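Local coordinates for protein Udp-n-acetylglucosamine pyrophosphorylase (Trypanosoma brucei, PDB 4BQH) that probably catalyses the formation of UDP-N-acetylglucosamine and diphosphate from N-acetylglucosamine 1-phosphate and UTP, at residues F83-V88 against D290-G295; D139-R144 against L454-H459; R461-A466 against A493-C498; L507-V510 against G514-Q517; H524-L527 against V533-I536. All coordinates share one frame; numbering follows the deposited sequence.

Interaction 1 of 5, residues F83-V88 against D290-G295; sequences FDISSV and DPVFIG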
# COMPACT_ATOMS: atom_id res chain seq x y z
N PHE A 83 0.57 14.08 -14.87
CA PHE A 83 0.26 13.04 -15.85
C PHE A 83 -1.13 12.50 -15.51
O PHE A 83 -1.35 11.98 -14.40
CB PHE A 83 1.33 11.95 -15.71
CG PHE A 83 1.31 10.87 -16.77
CD1 PHE A 83 0.91 11.13 -18.08
CD2 PHE A 83 1.73 9.59 -16.43
CE1 PHE A 83 0.92 10.11 -19.04
CE2 PHE A 83 1.75 8.57 -17.38
CZ PHE A 83 1.33 8.84 -18.68
N ASP A 84 -2.06 12.66 -16.45
CA ASP A 84 -3.45 12.28 -16.21
C ASP A 84 -3.86 11.18 -17.20
O ASP A 84 -4.04 11.42 -18.37
CB ASP A 84 -4.35 13.51 -16.30
CG ASP A 84 -5.78 13.25 -15.80
OD1 ASP A 84 -6.22 12.09 -15.78
OD2 ASP A 84 -6.44 14.23 -15.39
N ILE A 85 -4.01 9.97 -16.68
CA ILE A 85 -4.46 8.84 -17.49
C ILE A 85 -5.79 8.28 -16.95
O ILE A 85 -6.06 7.09 -17.05
CB ILE A 85 -3.34 7.79 -17.63
CG1 ILE A 85 -2.83 7.33 -16.27
CG2 ILE A 85 -2.19 8.38 -18.43
CD1 ILE A 85 -1.80 6.22 -16.32
N SER A 86 -6.64 9.18 -16.46
CA SER A 86 -7.79 8.81 -15.62
C SER A 86 -9.05 8.40 -16.40
O SER A 86 -10.05 8.06 -15.79
CB SER A 86 -8.11 9.90 -14.59
OG SER A 86 -8.54 11.10 -15.23
N SER A 87 -8.98 8.38 -17.73
CA SER A 87 -10.09 7.82 -18.53
C SER A 87 -9.62 7.18 -19.84
O SER A 87 -8.50 7.42 -20.28
CB SER A 87 -11.14 8.89 -18.82
OG SER A 87 -10.57 9.92 -19.59
N VAL A 88 -10.49 6.36 -20.45
CA VAL A 88 -10.21 5.76 -21.76
C VAL A 88 -9.71 6.81 -22.76
O VAL A 88 -8.69 6.60 -23.43
CB VAL A 88 -11.43 4.99 -22.33
CG1 VAL A 88 -11.18 4.58 -23.78
CG2 VAL A 88 -11.73 3.76 -21.50
N ASP A 290 3.50 -1.77 -11.21
CA ASP A 290 2.96 -1.11 -12.39
C ASP A 290 4.11 -0.50 -13.20
O ASP A 290 4.72 0.45 -12.73
CB ASP A 290 2.01 0.01 -11.92
CG ASP A 290 1.44 0.84 -13.03
OD1 ASP A 290 1.77 0.65 -14.21
OD2 ASP A 290 0.60 1.72 -12.71
N PRO A 291 4.39 -1.04 -14.41
CA PRO A 291 5.52 -0.53 -15.19
C PRO A 291 5.33 0.90 -15.70
O PRO A 291 6.32 1.60 -15.93
CB PRO A 291 5.61 -1.53 -16.36
CG PRO A 291 4.17 -1.97 -16.56
CD PRO A 291 3.66 -2.10 -15.14
N VAL A 292 4.09 1.36 -15.86
CA VAL A 292 3.88 2.78 -16.26
C VAL A 292 4.23 3.73 -15.10
O VAL A 292 4.88 4.76 -15.30
CB VAL A 292 2.44 3.03 -16.75
CG1 VAL A 292 2.17 4.50 -17.07
CG2 VAL A 292 2.17 2.15 -17.97
N PHE A 293 3.81 3.36 -13.89
CA PHE A 293 4.10 4.11 -12.65
C PHE A 293 5.63 4.18 -12.48
O PHE A 293 6.19 5.25 -12.26
CB PHE A 293 3.47 3.28 -11.52
CG PHE A 293 3.28 3.99 -10.20
CD1 PHE A 293 3.23 5.37 -10.08
CD2 PHE A 293 3.03 3.22 -9.08
CE1 PHE A 293 2.97 5.97 -8.83
CE2 PHE A 293 2.77 3.80 -7.83
CZ PHE A 293 2.75 5.18 -7.72
N ILE A 294 6.29 3.04 -12.62
CA ILE A 294 7.76 2.95 -12.52
C ILE A 294 8.48 3.75 -13.61
O ILE A 294 9.43 4.49 -13.32
CB ILE A 294 8.20 1.47 -12.52
CG1 ILE A 294 7.65 0.76 -11.27
CG2 ILE A 294 9.74 1.35 -12.60
CD1 ILE A 294 7.65 -0.77 -11.43
N GLY A 295 8.03 3.59 -14.84
CA GLY A 295 8.62 4.32 -15.98
C GLY A 295 8.47 5.82 -15.83
O GLY A 295 9.41 6.59 -16.08

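Interaction 2 of 5, residues D139-R144 against L454-H459; sequences DGLQQR and LLLSQH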
# COMPACT_ATOMS: atom_id res chain seq x y z
N ASP A 139 -15.76 -13.69 -1.82
CA ASP A 139 -16.83 -14.43 -2.46
C ASP A 139 -17.17 -13.76 -3.78
O ASP A 139 -16.93 -12.56 -3.96
CB ASP A 139 -18.08 -14.42 -1.59
CG ASP A 139 -17.86 -15.07 -0.25
OD1 ASP A 139 -17.08 -16.05 -0.17
OD2 ASP A 139 -18.46 -14.60 0.73
N GLY A 140 -17.74 -14.53 -4.69
CA GLY A 140 -18.14 -13.97 -5.95
C GLY A 140 -17.08 -14.13 -7.01
O GLY A 140 -17.27 -13.70 -8.14
N LEU A 141 -15.94 -14.72 -6.64
CA LEU A 141 -14.91 -15.02 -7.61
C LEU A 141 -14.78 -16.52 -7.75
O LEU A 141 -14.77 -17.25 -6.76
CB LEU A 141 -13.56 -14.41 -7.23
CG LEU A 141 -13.54 -12.87 -7.14
CD1 LEU A 141 -12.21 -12.43 -6.55
CD2 LEU A 141 -13.76 -12.24 -8.52
N GLN A 142 -14.66 -16.98 -9.00
CA GLN A 142 -14.40 -18.37 -9.28
C GLN A 142 -12.99 -18.79 -8.85
O GLN A 142 -12.77 -19.95 -8.54
CB GLN A 142 -14.63 -18.66 -10.76
CG GLN A 142 -16.10 -18.49 -11.17
CD GLN A 142 -16.41 -19.09 -12.52
OE1 GLN A 142 -16.92 -18.42 -13.40
NE2 GLN A 142 -16.07 -20.36 -12.70
N GLN A 143 -12.05 -17.84 -8.83
CA GLN A 143 -10.74 -18.12 -8.26
C GLN A 143 -11.01 -18.16 -6.79
O GLN A 143 -11.78 -17.37 -6.29
CB GLN A 143 -9.76 -16.96 -8.52
CG GLN A 143 -9.53 -16.67 -9.98
CD GLN A 143 -8.82 -15.35 -10.19
OE1 GLN A 143 -7.60 -15.29 -10.18
NE2 GLN A 143 -9.59 -14.29 -10.36
N ARG A 144 -10.39 -19.06 -6.06
CA ARG A 144 -10.67 -19.01 -4.63
C ARG A 144 -9.36 -18.64 -3.99
O ARG A 144 -8.68 -19.46 -3.39
CB ARG A 144 -11.29 -20.32 -4.11
CG ARG A 144 -12.58 -20.75 -4.83
CD ARG A 144 -13.70 -19.72 -4.79
N LEU A 454 -16.00 -4.09 -9.46
CA LEU A 454 -15.05 -3.31 -10.26
C LEU A 454 -14.08 -4.23 -11.01
O LEU A 454 -13.74 -3.96 -12.18
CB LEU A 454 -14.24 -2.35 -9.38
CG LEU A 454 -15.07 -1.26 -8.67
CD1 LEU A 454 -14.16 -0.49 -7.72
CD2 LEU A 454 -15.73 -0.32 -9.66
N LEU A 455 -13.65 -5.29 -10.34
CA LEU A 455 -12.69 -6.25 -10.93
C LEU A 455 -13.30 -6.88 -12.17
O LEU A 455 -12.72 -6.86 -13.27
CB LEU A 455 -12.27 -7.32 -9.92
CG LEU A 455 -11.13 -8.27 -10.37
CD1 LEU A 455 -9.78 -7.55 -10.36
CD2 LEU A 455 -11.05 -9.51 -9.50
N LEU A 456 -14.51 -7.41 -12.02
CA LEU A 456 -15.20 -8.00 -13.18
C LEU A 456 -15.44 -7.00 -14.30
O LEU A 456 -15.24 -7.29 -15.48
CB LEU A 456 -16.50 -8.68 -12.75
CG LEU A 456 -16.40 -9.80 -11.73
CD1 LEU A 456 -17.75 -10.51 -11.62
CD2 LEU A 456 -15.30 -10.79 -12.06
N SER A 457 -15.82 -5.77 -13.95
CA SER A 457 -16.04 -4.77 -14.97
C SER A 457 -14.79 -4.45 -15.77
O SER A 457 -14.86 -4.20 -16.98
CB SER A 457 -16.60 -3.48 -14.35
OG SER A 457 -17.97 -3.69 -14.07
N GLN A 458 -13.65 -4.47 -15.09
CA GLN A 458 -12.38 -4.21 -15.73
C GLN A 458 -12.00 -5.37 -16.66
O GLN A 458 -11.61 -5.15 -17.80
CB GLN A 458 -11.29 -4.05 -14.67
CG GLN A 458 -9.97 -3.69 -15.32
CD GLN A 458 -8.85 -3.54 -14.32
OE1 GLN A 458 -8.78 -4.24 -13.30
NE2 GLN A 458 -7.95 -2.64 -14.62
N HIS A 459 -12.13 -6.60 -16.17
CA HIS A 459 -11.79 -7.78 -16.99
C HIS A 459 -12.68 -7.89 -18.20
O HIS A 459 -12.25 -8.33 -19.27
CB HIS A 459 -11.82 -9.04 -16.15
CG HIS A 459 -10.77 -9.05 -15.07
ND1 HIS A 459 -10.75 -9.97 -14.10
CD2 HIS A 459 -9.74 -8.15 -14.80
CE1 HIS A 459 -9.71 -9.71 -13.29
NE2 HIS A 459 -9.11 -8.58 -13.71

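Interaction 3 of 5, residues R461-A466 against A493-C498; sequences RWLITA and AVMRSC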
# COMPACT_ATOMS: atom_id res chain seq x y z
N ARG A 461 -14.00 -5.35 -19.81
CA ARG A 461 -13.48 -4.43 -20.79
C ARG A 461 -12.28 -5.04 -21.53
O ARG A 461 -12.17 -4.87 -22.74
CB ARG A 461 -13.08 -3.09 -20.15
CG ARG A 461 -14.27 -2.20 -19.80
CD ARG A 461 -13.86 -0.84 -19.23
NE ARG A 461 -13.09 -0.90 -17.97
CZ ARG A 461 -13.62 -0.88 -16.75
NH1 ARG A 461 -14.94 -0.82 -16.60
NH2 ARG A 461 -12.84 -0.92 -15.68
N TRP A 462 -11.40 -5.73 -20.81
CA TRP A 462 -10.21 -6.27 -21.47
C TRP A 462 -10.59 -7.30 -22.49
O TRP A 462 -10.03 -7.34 -23.60
CB TRP A 462 -9.28 -6.95 -20.50
CG TRP A 462 -8.63 -6.08 -19.49
CD1 TRP A 462 -8.55 -4.69 -19.47
CD2 TRP A 462 -7.86 -6.53 -18.34
NE1 TRP A 462 -7.85 -4.26 -18.36
CE2 TRP A 462 -7.39 -5.32 -17.66
CE3 TRP A 462 -7.53 -7.78 -17.82
CZ2 TRP A 462 -6.63 -5.38 -16.52
CZ3 TRP A 462 -6.77 -7.83 -16.65
CH2 TRP A 462 -6.34 -6.65 -16.01
N LEU A 463 -11.55 -8.16 -22.13
CA LEU A 463 -11.95 -9.24 -23.02
C LEU A 463 -12.67 -8.71 -24.27
O LEU A 463 -12.39 -9.18 -25.38
CB LEU A 463 -12.83 -10.25 -22.26
CG LEU A 463 -13.29 -11.45 -23.09
CD1 LEU A 463 -12.08 -12.17 -23.70
CD2 LEU A 463 -14.10 -12.40 -22.21
N ILE A 464 -13.55 -7.73 -24.09
CA ILE A 464 -14.24 -7.08 -25.23
C ILE A 464 -13.22 -6.45 -26.18
O ILE A 464 -13.30 -6.65 -27.39
CB ILE A 464 -15.32 -6.07 -24.79
CG1 ILE A 464 -16.48 -6.82 -24.17
CG2 ILE A 464 -15.86 -5.24 -25.97
CD1 ILE A 464 -17.47 -5.94 -23.45
N THR A 465 -12.23 -5.77 -25.62
CA THR A 465 -11.13 -5.23 -26.43
C THR A 465 -10.36 -6.31 -27.20
O THR A 465 -10.06 -6.14 -28.40
CB THR A 465 -10.14 -4.43 -25.56
OG1 THR A 465 -10.83 -3.32 -24.98
CG2 THR A 465 -8.96 -3.92 -26.39
N ALA A 466 -10.05 -7.42 -26.54
CA ALA A 466 -9.35 -8.52 -27.21
C ALA A 466 -10.20 -9.11 -28.34
O ALA A 466 -9.68 -9.41 -29.43
CB ALA A 466 -8.96 -9.60 -26.22
N ALA A 493 -21.09 -9.35 -29.76
CA ALA A 493 -22.50 -9.00 -29.72
C ALA A 493 -23.21 -9.75 -28.59
O ALA A 493 -24.07 -9.17 -27.92
CB ALA A 493 -23.18 -9.25 -31.06
N VAL A 494 -22.84 -11.02 -28.39
CA VAL A 494 -23.35 -11.80 -27.25
C VAL A 494 -22.92 -11.19 -25.91
O VAL A 494 -23.75 -11.08 -25.00
CB VAL A 494 -22.96 -13.29 -27.34
CG1 VAL A 494 -23.38 -14.07 -26.10
CG2 VAL A 494 -23.61 -13.92 -28.57
N MET A 495 -21.65 -10.76 -25.80
CA MET A 495 -21.14 -10.15 -24.55
C MET A 495 -22.00 -8.97 -24.18
O MET A 495 -22.44 -8.83 -23.04
CB MET A 495 -19.70 -9.62 -24.71
CG MET A 495 -18.58 -10.63 -24.81
SD MET A 495 -18.00 -11.33 -23.26
CE MET A 495 -17.22 -9.96 -22.41
N ARG A 496 -22.24 -8.11 -25.16
CA ARG A 496 -23.00 -6.89 -24.95
C ARG A 496 -24.46 -7.10 -24.59
O ARG A 496 -24.93 -6.60 -23.56
CB ARG A 496 -22.83 -5.94 -26.13
CG ARG A 496 -21.50 -5.23 -26.06
CD ARG A 496 -21.23 -4.38 -27.27
NE ARG A 496 -19.81 -4.10 -27.35
CZ ARG A 496 -19.28 -2.97 -27.79
NH1 ARG A 496 -20.07 -1.98 -28.21
NH2 ARG A 496 -17.96 -2.83 -27.81
N SER A 497 -25.18 -7.86 -25.41
CA SER A 497 -26.62 -8.01 -25.21
C SER A 497 -27.00 -8.93 -24.04
O SER A 497 -28.08 -8.79 -23.47
CB SER A 497 -27.32 -8.43 -26.51
OG SER A 497 -26.83 -9.68 -26.95
N CYS A 498 -26.12 -9.84 -23.66
CA CYS A 498 -26.41 -10.70 -22.51
C CYS A 498 -25.71 -10.22 -21.24
O CYS A 498 -25.78 -10.88 -20.21
CB CYS A 498 -26.04 -12.15 -22.81
SG CYS A 498 -27.04 -12.84 -24.15

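Interaction 4 of 5, residues L507-V510 against G514-Q517; sequences LVSV and GLRQ. With SO4 (sulfate ion), chain B.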
# COMPACT_ATOMS: atom_id res chain seq x y z
N LEU A 507 -2.42 -14.57 -13.43
CA LEU A 507 -1.42 -15.39 -14.15
C LEU A 507 -1.65 -15.40 -15.66
O LEU A 507 -0.73 -15.67 -16.45
CB LEU A 507 -1.38 -16.82 -13.56
CG LEU A 507 -0.88 -16.91 -12.12
CD1 LEU A 507 -0.89 -18.34 -11.59
CD2 LEU A 507 0.51 -16.28 -11.92
N VAL A 508 -2.87 -15.05 -16.07
CA VAL A 508 -3.16 -14.81 -17.49
C VAL A 508 -2.88 -13.38 -17.94
O VAL A 508 -2.20 -13.17 -18.95
CB VAL A 508 -4.61 -15.21 -17.86
CG1 VAL A 508 -4.90 -14.92 -19.32
CG2 VAL A 508 -4.80 -16.69 -17.57
N SER A 509 -3.41 -12.41 -17.20
CA SER A 509 -3.36 -11.02 -17.64
C SER A 509 -3.34 -10.09 -16.45
O SER A 509 -4.13 -10.27 -15.52
CB SER A 509 -4.61 -10.68 -18.45
OG SER A 509 -4.44 -9.51 -19.19
N VAL A 510 -2.46 -9.08 -16.50
CA VAL A 510 -2.47 -8.02 -15.48
C VAL A 510 -2.84 -6.67 -16.08
O VAL A 510 -3.16 -5.74 -15.33
CB VAL A 510 -1.12 -7.86 -14.75
CG1 VAL A 510 -0.92 -8.96 -13.71
CG2 VAL A 510 0.04 -7.76 -15.74
N GLY A 514 -2.35 -10.95 -23.34
CA GLY A 514 -2.24 -12.38 -23.10
C GLY A 514 -3.55 -13.11 -23.29
O GLY A 514 -3.66 -14.27 -22.90
N LEU A 515 -4.54 -12.44 -23.87
CA LEU A 515 -5.88 -13.03 -24.02
C LEU A 515 -6.10 -13.70 -25.38
O LEU A 515 -7.02 -14.51 -25.52
CB LEU A 515 -6.99 -11.99 -23.79
CG LEU A 515 -6.99 -11.30 -22.41
CD1 LEU A 515 -8.20 -10.38 -22.28
CD2 LEU A 515 -6.97 -12.34 -21.29
N ARG A 516 -5.26 -13.38 -26.36
CA ARG A 516 -5.47 -13.89 -27.72
C ARG A 516 -5.58 -15.41 -27.74
O ARG A 516 -6.50 -15.96 -28.35
CB ARG A 516 -4.36 -13.43 -28.68
CG ARG A 516 -4.80 -13.45 -30.14
CD ARG A 516 -3.71 -13.85 -31.13
NE ARG A 516 -2.37 -13.37 -30.80
CZ ARG A 516 -1.97 -12.10 -30.89
NH1 ARG A 516 -2.81 -11.15 -31.29
NH2 ARG A 516 -0.72 -11.77 -30.57
N GLN A 517 -4.65 -16.07 -27.04
CA GLN A 517 -4.58 -17.54 -26.98
C GLN A 517 -5.82 -18.16 -26.36
O GLN A 517 -6.09 -19.35 -26.56
CB GLN A 517 -3.34 -17.97 -26.19
CG GLN A 517 -3.42 -17.55 -24.72
CD GLN A 517 -2.15 -17.79 -23.93
OE1 GLN A 517 -1.72 -18.92 -23.73
NE2 GLN A 517 -1.56 -16.70 -23.42
S SO4 B . -2.08 -10.63 -26.75
O1 SO4 B . -1.48 -10.85 -28.09
O2 SO4 B . -3.14 -9.61 -26.89
O3 SO4 B . -1.06 -10.12 -25.79
O4 SO4 B . -2.66 -11.91 -26.27
O HOH W 1 -1.55 -15.05 -20.74

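Interaction 5 of 5, residues H524-L527 against V533-I536; sequences HQLL and VIFI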
# COMPACT_ATOMS: atom_id res chain seq x y z
N HIS A 524 -16.18 -19.99 -28.26
CA HIS A 524 -16.99 -21.23 -28.24
C HIS A 524 -18.06 -21.10 -27.17
O HIS A 524 -19.23 -21.36 -27.43
CB HIS A 524 -16.09 -22.42 -27.97
CG HIS A 524 -16.77 -23.76 -28.10
ND1 HIS A 524 -17.24 -24.45 -27.03
CD2 HIS A 524 -17.04 -24.54 -29.21
CE1 HIS A 524 -17.79 -25.60 -27.45
NE2 HIS A 524 -17.68 -25.65 -28.79
N GLN A 525 -17.68 -20.67 -25.97
CA GLN A 525 -18.66 -20.49 -24.87
C GLN A 525 -19.73 -19.48 -25.21
O GLN A 525 -20.91 -19.72 -24.93
CB GLN A 525 -17.97 -19.98 -23.62
CG GLN A 525 -17.10 -21.01 -22.93
CD GLN A 525 -16.31 -20.38 -21.80
OE1 GLN A 525 -15.28 -19.72 -22.03
NE2 GLN A 525 -16.80 -20.56 -20.58
N LEU A 526 -19.32 -18.34 -25.76
CA LEU A 526 -20.23 -17.24 -26.07
C LEU A 526 -21.25 -17.63 -27.14
O LEU A 526 -22.43 -17.26 -27.03
CB LEU A 526 -19.50 -15.96 -26.46
CG LEU A 526 -18.71 -15.29 -25.33
CD1 LEU A 526 -17.89 -14.15 -25.91
CD2 LEU A 526 -19.64 -14.78 -24.22
N LEU A 527 -20.80 -18.39 -28.14
CA LEU A 527 -21.72 -18.77 -29.21
C LEU A 527 -22.56 -20.01 -28.90
O LEU A 527 -23.62 -20.18 -29.50
CB LEU A 527 -21.00 -18.92 -30.56
CG LEU A 527 -20.10 -17.79 -31.05
CD1 LEU A 527 -19.35 -18.19 -32.31
CD2 LEU A 527 -20.86 -16.49 -31.26
N VAL A 533 -20.41 -15.36 -16.19
CA VAL A 533 -19.04 -14.82 -16.09
C VAL A 533 -18.08 -15.80 -16.74
O VAL A 533 -17.94 -16.90 -16.27
CB VAL A 533 -18.62 -14.62 -14.61
CG1 VAL A 533 -17.26 -13.94 -14.54
CG2 VAL A 533 -19.64 -13.78 -13.85
N ILE A 534 -17.44 -15.38 -17.83
CA ILE A 534 -16.41 -16.19 -18.49
C ILE A 534 -15.17 -16.19 -17.58
O ILE A 534 -14.69 -15.11 -17.19
CB ILE A 534 -16.09 -15.58 -19.88
CG1 ILE A 534 -17.30 -15.71 -20.83
CG2 ILE A 534 -14.82 -16.21 -20.48
CD1 ILE A 534 -17.60 -17.14 -21.22
N PHE A 535 -14.70 -17.38 -17.21
CA PHE A 535 -13.55 -17.53 -16.32
C PHE A 535 -12.30 -17.87 -17.16
O PHE A 535 -12.29 -18.87 -17.85
CB PHE A 535 -13.87 -18.60 -15.27
CG PHE A 535 -12.78 -18.80 -14.24
CD1 PHE A 535 -11.91 -17.76 -13.89
CD2 PHE A 535 -12.65 -20.03 -13.61
CE1 PHE A 535 -10.91 -17.97 -12.95
CE2 PHE A 535 -11.65 -20.24 -12.65
CZ PHE A 535 -10.78 -19.20 -12.33
N ILE A 536 -11.29 -17.00 -17.14
CA ILE A 536 -10.06 -17.23 -17.93
C ILE A 536 -8.92 -17.44 -16.93
O ILE A 536 -8.63 -16.56 -16.12
CB ILE A 536 -9.76 -16.07 -18.92
CG1 ILE A 536 -10.98 -15.77 -19.82
CG2 ILE A 536 -8.50 -16.37 -19.75
CD1 ILE A 536 -10.77 -14.66 -20.83
O HOH W 2 -15.95 -19.82 -18.11
O HOH W 3 -12.87 -19.72 -20.43

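Interaction 1 of 5, residues F83-V88 against D290-G295
V292, in the first turn of helix 291-300, offers a single methyl to the side chains of F83 and I85. The rim of the F83 ring brings CE2 to 4.1 Å from V292 CG1, which lies at the ring edge near its plane, and the two side chains cross at about a right angle. F83 holds CG, and V292 holds CG1, anti to the backbone N (chi1 -172° and 176°), turning ring and methyl toward one another. I85 adds a looser second touch, its CD1 lying 4.4 Å from V292 CG1, and also covers part of one face of the F83 ring with CG2.

F83 and I85 pair by backbone bonds with Q427 of strand 423-427, at the large mixed sheet, and F293 of the helix packs on M426 of that strand. In an Asx turn D84 OD1 accepts from S86 N at 3.0 Å and, at its syn lone pair, from S86 OG. D290 is the N-cap of its helix: OD1 takes V292 N at 2.9 Å, from above the carboxylate plane, while OD2 forms a salt bridge with K307. A short carboxylate suits both places, turning back to nearby N-H groups. The contact itself is small and apolar and depends on shape and burial rather than on directed bonds; the Asx turn and the N-cap set the local backbone on each side.

Interaction 2 of 5, residues D139-R144 against L454-H459
L141 points one methyl, CD2, at two neighbouring leucines of helix 448-471. That methyl lies 4.0 Å from L455 CD2 and 4.1 Å from L456 CD2, so three branched ends meet around it. The orientations differ: L141 and L455 cross at about a right angle, whereas L141 and L456 run past each other in opposite directions. L455 and L456 both point toward the loop and approach the methyl with different first torsions. L455 swings CG anti to the backbone N (chi1 -172°), while L456 sets it anti to the carbonyl carbon (chi1 -59°). The CA-CB bond of L141 does not aim at the helix, and it is the outer part of the side chain that brings CD2 into place.

The loop carrying L141 follows strand 129-130 and leads into helix 147-166, in a chain whose family belongs to the GT-A clan of nucleotide-sugar enzymes. Helix 448-471 comes more than 300 residues later, so the contact ties this loop to the C-terminal region. E503 of strand 501-504 touches both L141 and L456, and its carboxylate accepts from Q142 N and Q143 NE2.

Leucine fits all three touching positions, being long enough to span the gap and having no polar group to satisfy. Just before L141, G140 adopts a positive phi (93°), a conformation that a residue without a side chain takes easily. One turn on from L455, the H459 imidazole has L455 O over one face, offset toward the rim, 3.4 Å above its plane.

Interaction 3 of 5, residues R461-A466 against A493-C498
L463 reaches helix 485-497 through the outer part of its side chain, where CD2 lies 4.0 Å from M495 CE; the two side chains cross at about a right angle. It also packs on L519 and V522 of helix 519-528, making leucine a fitting apolar filler where several elements meet.

I464 comes next and carries most of the contact. Its CG1 is 3.7 Å from the same M495 CE, so the terminal methyl of methionine fits beside both residues. M495 gets there through bends at chi2 (-80°) and chi3 (-68°), which turn its terminal methyl back toward L463 and I464. The other branch of I464, CG2, lies 3.7 Å from R496 NH2, at the edge of the guanidinium and near its plane. R496 keeps an extended chain from CG to NE, which carries its guanidinium to I464, while NH2 forms a salt bridge with E468 one turn beyond I464. R496 NE is buried here and finds no partner in the model.

Beyond I464 the helix turns T465 away from this neighbour. The axes of the two short segments approach to 10.9 Å at an angle of 149°, the arrangement of a roughly antiparallel pair of packed helices.

Interaction 4 of 5, residues L507-V510 against G514-Q517
G514 O is gripped by two donors, a water and Q517 NE2, and it also touches V508. The water lies 3.1 Å from G514 O and donates as well to V508 O, at 2.7 Å, bridging the two backbones. Q517 NE2 is 3.3 Å from G514 O, approaching from above the carbonyl plane.

Carbon contacts lie beside this bridge. V508 CG1, anti to its own nitrogen (chi1 179°), sits 3.8 Å from L515 CD2, and the side chains cross at about a right angle. The same leucine methyl meets S509 CB, while S509 OG bonds to E513 O and G512 N, so a small hydroxyl serves the turn between the segments. L515 also packs on W462 and A466 of helix 448-471. G514 has a positive phi (85°), and lacking a CB it can approach V508 O.

A sulfate ion, probably from the crystallisation liquor, accepts from G514 N (2.9 Å) and R516 N (3.0 Å). R516 bends at chi2 and chi3, placing its guanidinium with one face toward sulfate O1, which lies 2.8 Å from NH2. The two segments belong to the loop that joins strand 501-504 to helix 519-528, the first connection of a beta-alpha-beta unit.

Interaction 5 of 5, residues H524-L527 against V533-I536
Q525 and I534 join the helix and the second strand of a beta-alpha-beta unit, in which helix 519-528 links the parallel strands 501-504 and 533-536. The apolar part of the contact centres on I534, which points at the helix. Its CD1 lies 3.5 Å from Q525 CD and is almost equally far from OE1 and NE2, so the methyl rests over the flat of the amide while the side chains come from opposite directions. Nearer the backbone, I534 CG1 meets L526 CD2 at 4.2 Å. One arm of I534 thus serves both neighbours, while its CG2 lies 3.9 Å from Q525 OE1; a beta-branched residue is also at home in a strand. L526 continues onto M495 of helix 485-497.

The polar part runs through water. Q525 stretches its chain beyond CG (chi2 173°), carrying the amide toward the strand. Glutamine is apt here: its amide has a donor end and an acceptor end, and each is matched through a water with the like group of F535. One water accepts from Q525 NE2 at 2.7 Å and from F535 N at 2.9 Å. A second donates to Q525 OE1 at 2.9 Å and to F535 O at 2.8 Å.

Interactions 2, 4 and 5 are buried, whereas 1 and 3 are partly exposed. Helix 448-471 serves both 2 and 3, whose segments nearly follow one another along it; its W462 and A466 also pack on interaction 4. Interactions 3, 4 and 5 all involve or border the C-terminal beta-alpha-beta unit: M495 meets L526, and V508 meets I536. Interaction 2 reaches the same unit where Q143 packs on F535. Interaction 1 stands apart, its centre at least about 20 Å from each of the others, on the large mixed sheet. Carbon dominates 1 and 2, and also 3, where an exposed arginine adds a charged edge, while the contacts in 4 and 5 add water bridges to backbone groups at loop and strand edges.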